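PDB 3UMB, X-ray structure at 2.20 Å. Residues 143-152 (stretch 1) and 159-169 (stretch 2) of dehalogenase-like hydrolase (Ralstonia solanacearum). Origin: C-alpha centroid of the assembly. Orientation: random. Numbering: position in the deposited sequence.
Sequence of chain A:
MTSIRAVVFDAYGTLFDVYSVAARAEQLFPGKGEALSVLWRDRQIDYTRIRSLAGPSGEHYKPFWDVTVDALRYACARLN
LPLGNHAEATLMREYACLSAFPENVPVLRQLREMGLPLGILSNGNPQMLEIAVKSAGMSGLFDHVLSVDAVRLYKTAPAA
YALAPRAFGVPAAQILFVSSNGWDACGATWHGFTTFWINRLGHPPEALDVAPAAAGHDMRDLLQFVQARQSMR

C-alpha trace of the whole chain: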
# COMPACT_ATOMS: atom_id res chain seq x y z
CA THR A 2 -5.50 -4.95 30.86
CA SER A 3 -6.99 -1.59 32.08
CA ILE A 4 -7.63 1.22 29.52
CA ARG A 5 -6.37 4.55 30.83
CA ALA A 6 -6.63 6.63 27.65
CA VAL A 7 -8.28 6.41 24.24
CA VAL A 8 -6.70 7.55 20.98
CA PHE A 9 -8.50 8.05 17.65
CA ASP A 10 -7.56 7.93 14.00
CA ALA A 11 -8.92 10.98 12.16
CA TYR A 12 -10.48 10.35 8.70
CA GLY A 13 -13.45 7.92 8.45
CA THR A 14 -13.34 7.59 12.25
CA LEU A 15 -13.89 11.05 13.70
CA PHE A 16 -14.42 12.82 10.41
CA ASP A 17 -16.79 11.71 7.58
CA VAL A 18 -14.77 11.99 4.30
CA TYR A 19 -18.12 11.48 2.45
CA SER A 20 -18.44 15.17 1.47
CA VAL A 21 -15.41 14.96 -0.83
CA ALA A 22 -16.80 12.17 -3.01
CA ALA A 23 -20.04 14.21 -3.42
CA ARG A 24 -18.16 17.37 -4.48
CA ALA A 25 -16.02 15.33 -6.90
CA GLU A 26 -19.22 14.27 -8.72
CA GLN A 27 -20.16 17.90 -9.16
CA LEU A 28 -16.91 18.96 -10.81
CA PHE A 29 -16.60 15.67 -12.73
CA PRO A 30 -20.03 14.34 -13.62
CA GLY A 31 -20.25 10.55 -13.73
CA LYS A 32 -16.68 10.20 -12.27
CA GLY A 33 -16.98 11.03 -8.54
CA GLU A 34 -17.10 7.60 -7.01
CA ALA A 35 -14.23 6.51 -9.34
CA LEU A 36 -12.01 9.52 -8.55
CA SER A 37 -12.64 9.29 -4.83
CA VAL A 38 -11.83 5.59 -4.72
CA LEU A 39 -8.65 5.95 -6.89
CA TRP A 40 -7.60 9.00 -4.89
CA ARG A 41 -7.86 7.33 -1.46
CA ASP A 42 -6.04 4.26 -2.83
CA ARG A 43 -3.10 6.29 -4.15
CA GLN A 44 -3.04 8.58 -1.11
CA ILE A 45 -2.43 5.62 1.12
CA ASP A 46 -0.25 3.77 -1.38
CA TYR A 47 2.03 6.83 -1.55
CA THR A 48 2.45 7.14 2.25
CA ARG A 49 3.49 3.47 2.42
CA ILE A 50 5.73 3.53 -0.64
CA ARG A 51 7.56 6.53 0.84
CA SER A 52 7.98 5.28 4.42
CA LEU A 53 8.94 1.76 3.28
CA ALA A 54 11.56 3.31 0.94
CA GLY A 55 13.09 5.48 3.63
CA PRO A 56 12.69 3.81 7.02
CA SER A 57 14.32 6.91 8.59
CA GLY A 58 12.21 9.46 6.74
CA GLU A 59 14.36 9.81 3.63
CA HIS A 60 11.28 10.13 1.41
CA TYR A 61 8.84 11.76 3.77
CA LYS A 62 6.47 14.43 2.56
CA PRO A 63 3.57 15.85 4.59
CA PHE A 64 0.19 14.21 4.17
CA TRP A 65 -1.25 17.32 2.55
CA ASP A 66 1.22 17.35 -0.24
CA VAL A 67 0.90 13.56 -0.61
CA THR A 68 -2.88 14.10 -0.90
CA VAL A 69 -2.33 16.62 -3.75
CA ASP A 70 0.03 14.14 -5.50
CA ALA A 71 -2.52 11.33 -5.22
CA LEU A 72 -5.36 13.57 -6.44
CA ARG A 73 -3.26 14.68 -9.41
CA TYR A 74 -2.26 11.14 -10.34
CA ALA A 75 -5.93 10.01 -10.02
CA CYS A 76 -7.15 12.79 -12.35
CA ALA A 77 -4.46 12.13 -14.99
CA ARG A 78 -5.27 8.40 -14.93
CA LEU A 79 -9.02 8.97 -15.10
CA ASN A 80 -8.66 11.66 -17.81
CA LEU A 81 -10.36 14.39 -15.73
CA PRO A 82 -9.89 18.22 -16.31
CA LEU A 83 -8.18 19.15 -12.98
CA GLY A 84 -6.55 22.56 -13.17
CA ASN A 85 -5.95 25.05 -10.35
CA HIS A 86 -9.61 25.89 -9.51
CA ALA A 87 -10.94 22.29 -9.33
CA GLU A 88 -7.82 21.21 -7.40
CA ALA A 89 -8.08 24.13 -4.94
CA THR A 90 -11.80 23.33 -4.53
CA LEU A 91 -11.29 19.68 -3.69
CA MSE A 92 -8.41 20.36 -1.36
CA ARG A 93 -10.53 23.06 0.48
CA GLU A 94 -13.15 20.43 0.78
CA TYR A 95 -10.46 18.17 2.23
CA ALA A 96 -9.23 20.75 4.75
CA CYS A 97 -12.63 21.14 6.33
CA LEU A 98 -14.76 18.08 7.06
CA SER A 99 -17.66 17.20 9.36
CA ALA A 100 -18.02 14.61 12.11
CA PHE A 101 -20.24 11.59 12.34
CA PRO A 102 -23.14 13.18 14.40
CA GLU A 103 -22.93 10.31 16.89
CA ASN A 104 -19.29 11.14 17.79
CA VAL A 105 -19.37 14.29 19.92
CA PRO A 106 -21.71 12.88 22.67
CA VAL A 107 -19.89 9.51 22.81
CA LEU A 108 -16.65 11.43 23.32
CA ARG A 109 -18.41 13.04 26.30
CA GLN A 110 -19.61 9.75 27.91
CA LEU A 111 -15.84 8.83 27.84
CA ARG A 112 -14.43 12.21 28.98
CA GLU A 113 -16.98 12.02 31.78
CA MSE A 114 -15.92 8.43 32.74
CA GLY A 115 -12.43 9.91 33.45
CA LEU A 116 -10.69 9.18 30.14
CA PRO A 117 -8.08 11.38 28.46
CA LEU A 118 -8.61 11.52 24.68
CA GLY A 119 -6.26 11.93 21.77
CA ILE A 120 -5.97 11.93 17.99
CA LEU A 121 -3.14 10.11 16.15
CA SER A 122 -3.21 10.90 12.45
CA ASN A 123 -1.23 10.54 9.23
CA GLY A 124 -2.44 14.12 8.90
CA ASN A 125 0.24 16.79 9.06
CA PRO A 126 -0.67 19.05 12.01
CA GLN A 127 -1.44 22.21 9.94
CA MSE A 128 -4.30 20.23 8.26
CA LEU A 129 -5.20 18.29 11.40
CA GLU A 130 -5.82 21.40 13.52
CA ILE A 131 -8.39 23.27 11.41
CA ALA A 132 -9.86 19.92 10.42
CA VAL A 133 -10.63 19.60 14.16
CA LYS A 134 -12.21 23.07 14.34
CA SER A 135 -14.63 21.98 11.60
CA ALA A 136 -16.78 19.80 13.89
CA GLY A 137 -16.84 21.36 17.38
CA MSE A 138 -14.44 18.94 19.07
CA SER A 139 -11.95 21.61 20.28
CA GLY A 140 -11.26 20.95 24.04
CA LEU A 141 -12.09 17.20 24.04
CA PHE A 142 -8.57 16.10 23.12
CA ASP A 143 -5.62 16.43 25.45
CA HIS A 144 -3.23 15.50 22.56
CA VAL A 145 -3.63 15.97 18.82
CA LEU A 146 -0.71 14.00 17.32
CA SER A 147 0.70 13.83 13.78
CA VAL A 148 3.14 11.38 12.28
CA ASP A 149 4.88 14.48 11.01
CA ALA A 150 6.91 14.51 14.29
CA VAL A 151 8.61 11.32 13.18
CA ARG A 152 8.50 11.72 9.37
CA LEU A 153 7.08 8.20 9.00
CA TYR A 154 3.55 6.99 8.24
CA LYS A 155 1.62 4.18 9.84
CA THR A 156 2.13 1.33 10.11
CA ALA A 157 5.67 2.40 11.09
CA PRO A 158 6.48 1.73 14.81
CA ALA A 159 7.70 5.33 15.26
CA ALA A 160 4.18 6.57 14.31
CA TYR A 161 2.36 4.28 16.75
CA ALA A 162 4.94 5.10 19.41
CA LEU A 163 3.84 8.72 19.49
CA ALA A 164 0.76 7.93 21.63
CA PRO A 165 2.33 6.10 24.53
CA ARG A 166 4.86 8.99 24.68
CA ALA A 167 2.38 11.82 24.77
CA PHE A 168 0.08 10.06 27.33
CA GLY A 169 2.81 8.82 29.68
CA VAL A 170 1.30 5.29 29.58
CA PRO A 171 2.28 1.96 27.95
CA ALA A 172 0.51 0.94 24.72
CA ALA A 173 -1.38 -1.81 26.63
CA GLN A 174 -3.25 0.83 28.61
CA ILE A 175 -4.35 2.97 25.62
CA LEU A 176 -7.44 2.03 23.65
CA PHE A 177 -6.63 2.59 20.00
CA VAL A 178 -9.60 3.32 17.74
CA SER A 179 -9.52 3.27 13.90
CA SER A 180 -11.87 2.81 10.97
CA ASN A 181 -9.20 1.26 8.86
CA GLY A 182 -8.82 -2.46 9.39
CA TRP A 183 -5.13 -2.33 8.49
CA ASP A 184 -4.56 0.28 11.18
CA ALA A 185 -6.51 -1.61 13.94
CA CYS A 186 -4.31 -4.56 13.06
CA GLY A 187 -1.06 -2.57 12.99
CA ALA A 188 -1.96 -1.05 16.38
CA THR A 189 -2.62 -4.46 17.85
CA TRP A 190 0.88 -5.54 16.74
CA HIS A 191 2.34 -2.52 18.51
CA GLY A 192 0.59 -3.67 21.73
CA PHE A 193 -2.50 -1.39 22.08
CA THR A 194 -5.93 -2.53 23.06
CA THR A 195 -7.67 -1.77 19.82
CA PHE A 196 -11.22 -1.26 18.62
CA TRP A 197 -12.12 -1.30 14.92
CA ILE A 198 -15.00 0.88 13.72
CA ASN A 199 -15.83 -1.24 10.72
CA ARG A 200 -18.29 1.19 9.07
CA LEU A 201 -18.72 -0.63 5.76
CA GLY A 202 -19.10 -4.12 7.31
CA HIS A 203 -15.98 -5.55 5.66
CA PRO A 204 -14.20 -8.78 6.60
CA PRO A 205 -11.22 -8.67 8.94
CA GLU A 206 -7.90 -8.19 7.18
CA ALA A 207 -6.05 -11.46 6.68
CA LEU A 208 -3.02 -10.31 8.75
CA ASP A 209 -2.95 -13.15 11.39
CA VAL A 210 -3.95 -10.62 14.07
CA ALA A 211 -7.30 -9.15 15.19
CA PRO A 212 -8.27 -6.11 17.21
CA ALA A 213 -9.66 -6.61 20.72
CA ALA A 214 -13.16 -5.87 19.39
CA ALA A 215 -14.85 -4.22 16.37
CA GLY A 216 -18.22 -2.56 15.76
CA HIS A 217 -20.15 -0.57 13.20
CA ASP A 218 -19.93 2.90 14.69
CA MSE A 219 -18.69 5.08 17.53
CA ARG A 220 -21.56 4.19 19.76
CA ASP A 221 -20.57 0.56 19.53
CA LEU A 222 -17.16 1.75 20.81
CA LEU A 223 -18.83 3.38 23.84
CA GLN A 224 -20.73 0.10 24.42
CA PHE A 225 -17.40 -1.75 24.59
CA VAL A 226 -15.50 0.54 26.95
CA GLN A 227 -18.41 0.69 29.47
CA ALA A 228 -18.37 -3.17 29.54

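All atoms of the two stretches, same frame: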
# COMPACT_ATOMS: atom_id res chain seq x y z
N ASP A 143 -6.90 16.10 24.85
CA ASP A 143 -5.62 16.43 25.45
C ASP A 143 -4.49 16.53 24.40
O ASP A 143 -3.79 17.55 24.34
CB ASP A 143 -5.29 15.40 26.52
CG ASP A 143 -6.26 15.44 27.68
OD1 ASP A 143 -7.40 15.94 27.50
OD2 ASP A 143 -5.89 14.96 28.78
N HIS A 144 -4.32 15.50 23.56
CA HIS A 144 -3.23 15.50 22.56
C HIS A 144 -3.76 15.28 21.16
O HIS A 144 -4.60 14.44 20.93
CB HIS A 144 -2.19 14.43 22.90
CG HIS A 144 -1.69 14.47 24.33
ND1 HIS A 144 -0.67 15.31 24.74
CD2 HIS A 144 -2.05 13.75 25.42
CE1 HIS A 144 -0.42 15.10 26.02
NE2 HIS A 144 -1.24 14.16 26.46
N VAL A 145 -3.28 16.08 20.22
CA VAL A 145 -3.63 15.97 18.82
C VAL A 145 -2.27 15.73 18.13
O VAL A 145 -1.44 16.66 17.99
CB VAL A 145 -4.39 17.22 18.32
CG1 VAL A 145 -4.43 17.31 16.79
CG2 VAL A 145 -5.82 17.25 18.89
N LEU A 146 -2.03 14.47 17.75
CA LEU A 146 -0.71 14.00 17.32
C LEU A 146 -0.66 13.68 15.80
O LEU A 146 -1.60 13.18 15.21
CB LEU A 146 -0.29 12.78 18.17
CG LEU A 146 -0.41 12.95 19.71
CD1 LEU A 146 -0.42 11.65 20.38
CD2 LEU A 146 0.74 13.82 20.28
N SER A 147 0.45 14.03 15.19
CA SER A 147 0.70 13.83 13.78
C SER A 147 1.97 13.05 13.60
O SER A 147 2.97 13.32 14.25
CB SER A 147 0.87 15.17 13.11
OG SER A 147 1.36 15.05 11.78
N VAL A 148 1.95 12.12 12.66
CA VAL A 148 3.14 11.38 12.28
C VAL A 148 4.20 12.28 11.69
O VAL A 148 5.30 11.86 11.40
CB VAL A 148 2.80 10.31 11.24
CG1 VAL A 148 1.67 9.43 11.74
CG2 VAL A 148 2.45 11.00 9.86
N ASP A 149 3.89 13.55 11.49
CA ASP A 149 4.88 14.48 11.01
C ASP A 149 6.09 14.67 11.97
O ASP A 149 7.17 15.07 11.56
CB ASP A 149 4.21 15.83 10.79
CG ASP A 149 5.12 16.81 10.11
OD1 ASP A 149 5.31 16.75 8.87
OD2 ASP A 149 5.62 17.65 10.84
N ALA A 150 5.88 14.42 13.25
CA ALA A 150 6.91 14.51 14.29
C ALA A 150 8.01 13.49 14.03
O ALA A 150 9.18 13.74 14.35
CB ALA A 150 6.26 14.24 15.68
N VAL A 151 7.64 12.35 13.42
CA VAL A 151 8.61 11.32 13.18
C VAL A 151 8.91 11.12 11.69
O VAL A 151 9.76 10.33 11.36
CB VAL A 151 8.17 10.04 13.85
CG1 VAL A 151 8.07 10.26 15.42
CG2 VAL A 151 6.78 9.57 13.29
N ARG A 152 8.20 11.81 10.78
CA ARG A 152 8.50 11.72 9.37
C ARG A 152 8.29 10.31 8.82
O ARG A 152 8.91 9.92 7.87
CB ARG A 152 9.92 12.23 9.09
CG ARG A 152 10.14 13.76 9.51
CD ARG A 152 11.56 14.29 9.28
NE ARG A 152 12.11 13.91 7.97
CZ ARG A 152 11.85 14.54 6.84
NH1 ARG A 152 11.06 15.63 6.84
NH2 ARG A 152 12.40 14.11 5.71
N ALA A 159 7.40 4.00 14.74
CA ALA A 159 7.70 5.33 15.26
C ALA A 159 6.41 6.16 15.28
O ALA A 159 6.30 7.08 16.10
CB ALA A 159 8.79 6.04 14.42
N ALA A 160 5.49 5.87 14.36
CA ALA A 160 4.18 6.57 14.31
C ALA A 160 3.30 6.12 15.45
O ALA A 160 2.76 6.94 16.16
CB ALA A 160 3.45 6.34 12.99
N TYR A 161 3.16 4.81 15.63
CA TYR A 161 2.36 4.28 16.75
C TYR A 161 2.96 4.74 18.09
O TYR A 161 2.23 5.20 19.00
CB TYR A 161 2.23 2.75 16.67
CG TYR A 161 1.33 2.27 15.53
CD1 TYR A 161 -0.02 2.70 15.42
CD2 TYR A 161 1.80 1.37 14.59
CE1 TYR A 161 -0.85 2.29 14.35
CE2 TYR A 161 0.96 0.93 13.51
CZ TYR A 161 -0.36 1.40 13.40
OH TYR A 161 -1.15 0.95 12.36
N ALA A 162 4.29 4.75 18.18
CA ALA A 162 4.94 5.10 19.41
C ALA A 162 4.62 6.48 19.90
O ALA A 162 4.82 6.74 21.08
CB ALA A 162 6.45 4.92 19.35
N LEU A 163 4.15 7.37 19.05
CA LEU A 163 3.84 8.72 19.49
C LEU A 163 2.81 8.74 20.65
O LEU A 163 2.88 9.61 21.52
CB LEU A 163 3.39 9.66 18.33
CG LEU A 163 4.42 10.10 17.27
CD1 LEU A 163 3.76 10.67 16.00
CD2 LEU A 163 5.42 11.09 17.83
N ALA A 164 1.88 7.79 20.69
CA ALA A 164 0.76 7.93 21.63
C ALA A 164 1.14 7.49 23.03
O ALA A 164 0.91 8.24 23.97
CB ALA A 164 -0.48 7.25 21.14
N PRO A 165 1.79 6.34 23.19
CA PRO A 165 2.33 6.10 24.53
C PRO A 165 3.16 7.27 25.06
O PRO A 165 2.97 7.65 26.22
CB PRO A 165 3.16 4.84 24.34
CG PRO A 165 2.34 4.08 23.30
CD PRO A 165 1.97 5.16 22.33
N ARG A 166 4.00 7.90 24.21
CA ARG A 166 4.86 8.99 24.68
C ARG A 166 4.11 10.14 25.18
O ARG A 166 4.42 10.61 26.25
CB ARG A 166 5.77 9.57 23.60
CG ARG A 166 7.15 8.97 23.65
CD ARG A 166 8.25 9.97 23.22
NE ARG A 166 8.09 10.42 21.86
CZ ARG A 166 8.12 9.63 20.82
NH1 ARG A 166 8.29 8.32 20.98
NH2 ARG A 166 8.03 10.13 19.60
N ALA A 167 3.18 10.65 24.38
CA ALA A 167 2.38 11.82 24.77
C ALA A 167 1.52 11.58 26.05
O ALA A 167 1.35 12.50 26.85
CB ALA A 167 1.50 12.27 23.63
N PHE A 168 1.00 10.36 26.23
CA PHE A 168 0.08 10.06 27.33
C PHE A 168 0.75 9.59 28.62
O PHE A 168 0.08 9.52 29.65
CB PHE A 168 -1.00 9.05 26.87
CG PHE A 168 -2.10 9.70 26.06
CD1 PHE A 168 -3.24 10.18 26.69
CD2 PHE A 168 -1.93 9.96 24.71
CE1 PHE A 168 -4.21 10.85 25.96
CE2 PHE A 168 -2.89 10.63 23.98
CZ PHE A 168 -4.03 11.07 24.60
N GLY A 169 2.04 9.27 28.55
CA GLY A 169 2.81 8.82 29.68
C GLY A 169 2.39 7.45 30.15
O GLY A 169 2.68 7.09 31.28

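How does the contact begin at the start of stretch 2? Ala-159 and Ala-160 lie on a helix that passes close to the 3-10 segment and the residue after it, and their small side chains let the backbones draw near: the CA atoms of Ala-160 and Val-148 are 5.3 Å apart. Ala-159 directs its CB toward stretch 1, where it packs against Val-151, CB to CB at 4.1 Å, while CG1 of Val-151 lies 3.7 Å from the O of Ala-159. Ala-160 points sideways and is buried, yet its CB still meets CG1 of Val-148 at 3.8 Å. Each alanine offers a methyl to a branched valine of stretch 1. Tyr-161, by contrast, turns its CA-to-CB bond away and takes no part.

Why does Leu-163 contribute so much? It is buried, points toward stretch 1, and has the largest area covered by the other stretch, 87 Å². With chi1 in m and chi2 in t, its two methyls lie closest to different neighbours. CD1 of Leu-163 approaches the chain where the strand gives way to the 3-10 segment, 3.3 Å from the O of Ser-147 and 3.8 Å from the CA of Val-148. CD2 of Leu-163 packs against the CB of Ala-150 at 3.9 Å and CG1 of Val-151 at 3.7 Å. The turn that gathers these apolar groups is held by its own backbone hydrogen bonds, from Ala-150 N to Ser-147 O and from Val-151 N to Val-148 O. A forked apolar side chain suits this buried site, with CD1 against backbone and CD2 closest to the methyls of Ala-150 and Val-151.

What do Ala-164 and Arg-166 add? The strand and helix run roughly antiparallel, at 148°, with their axes 9.6 Å apart at closest approach, and Leu-146 helps fill the gap. CD1 of Leu-146 lies 4.1 Å from the CA of Ala-164. The side chain of Arg-166 starts sideways, but its end comes nearer: NH2 of Arg-166 lies 4.2 Å from CG1 of Val-151, with the methyl at the guanidinium edge. This exposed arginine borders the apolar contact without forming a hydrogen bond or salt bridge to stretch 1.

How is the far end of the helix joined to the strand? CD2 of Leu-146 packs 3.8 Å from the CB of Ala-167, and His-144 reaches toward Ala-167 and Phe-168. The CB of Ala-167 sits over a face of the His-144 imidazole, 4.0 Å from its ring centroid, in a CH-pi contact. The edge of the same imidazole meets the face of Phe-168: CD2 of His-144 is 3.4 Å from CZ of Phe-168, and the planes stand at 69°. The phenyl edge in turn lies near Leu-146, CE2 of Phe-168 to CD1 of Leu-146 at 4.5 Å. NE2 of His-144 comes within 3.1 Å of the O of Ala-167, but the angle is too poor for a hydrogen bond. No hydrogen bond crosses between the stretches; they bury 540 Å² between them, both sides summed, mostly through apolar and aromatic packing.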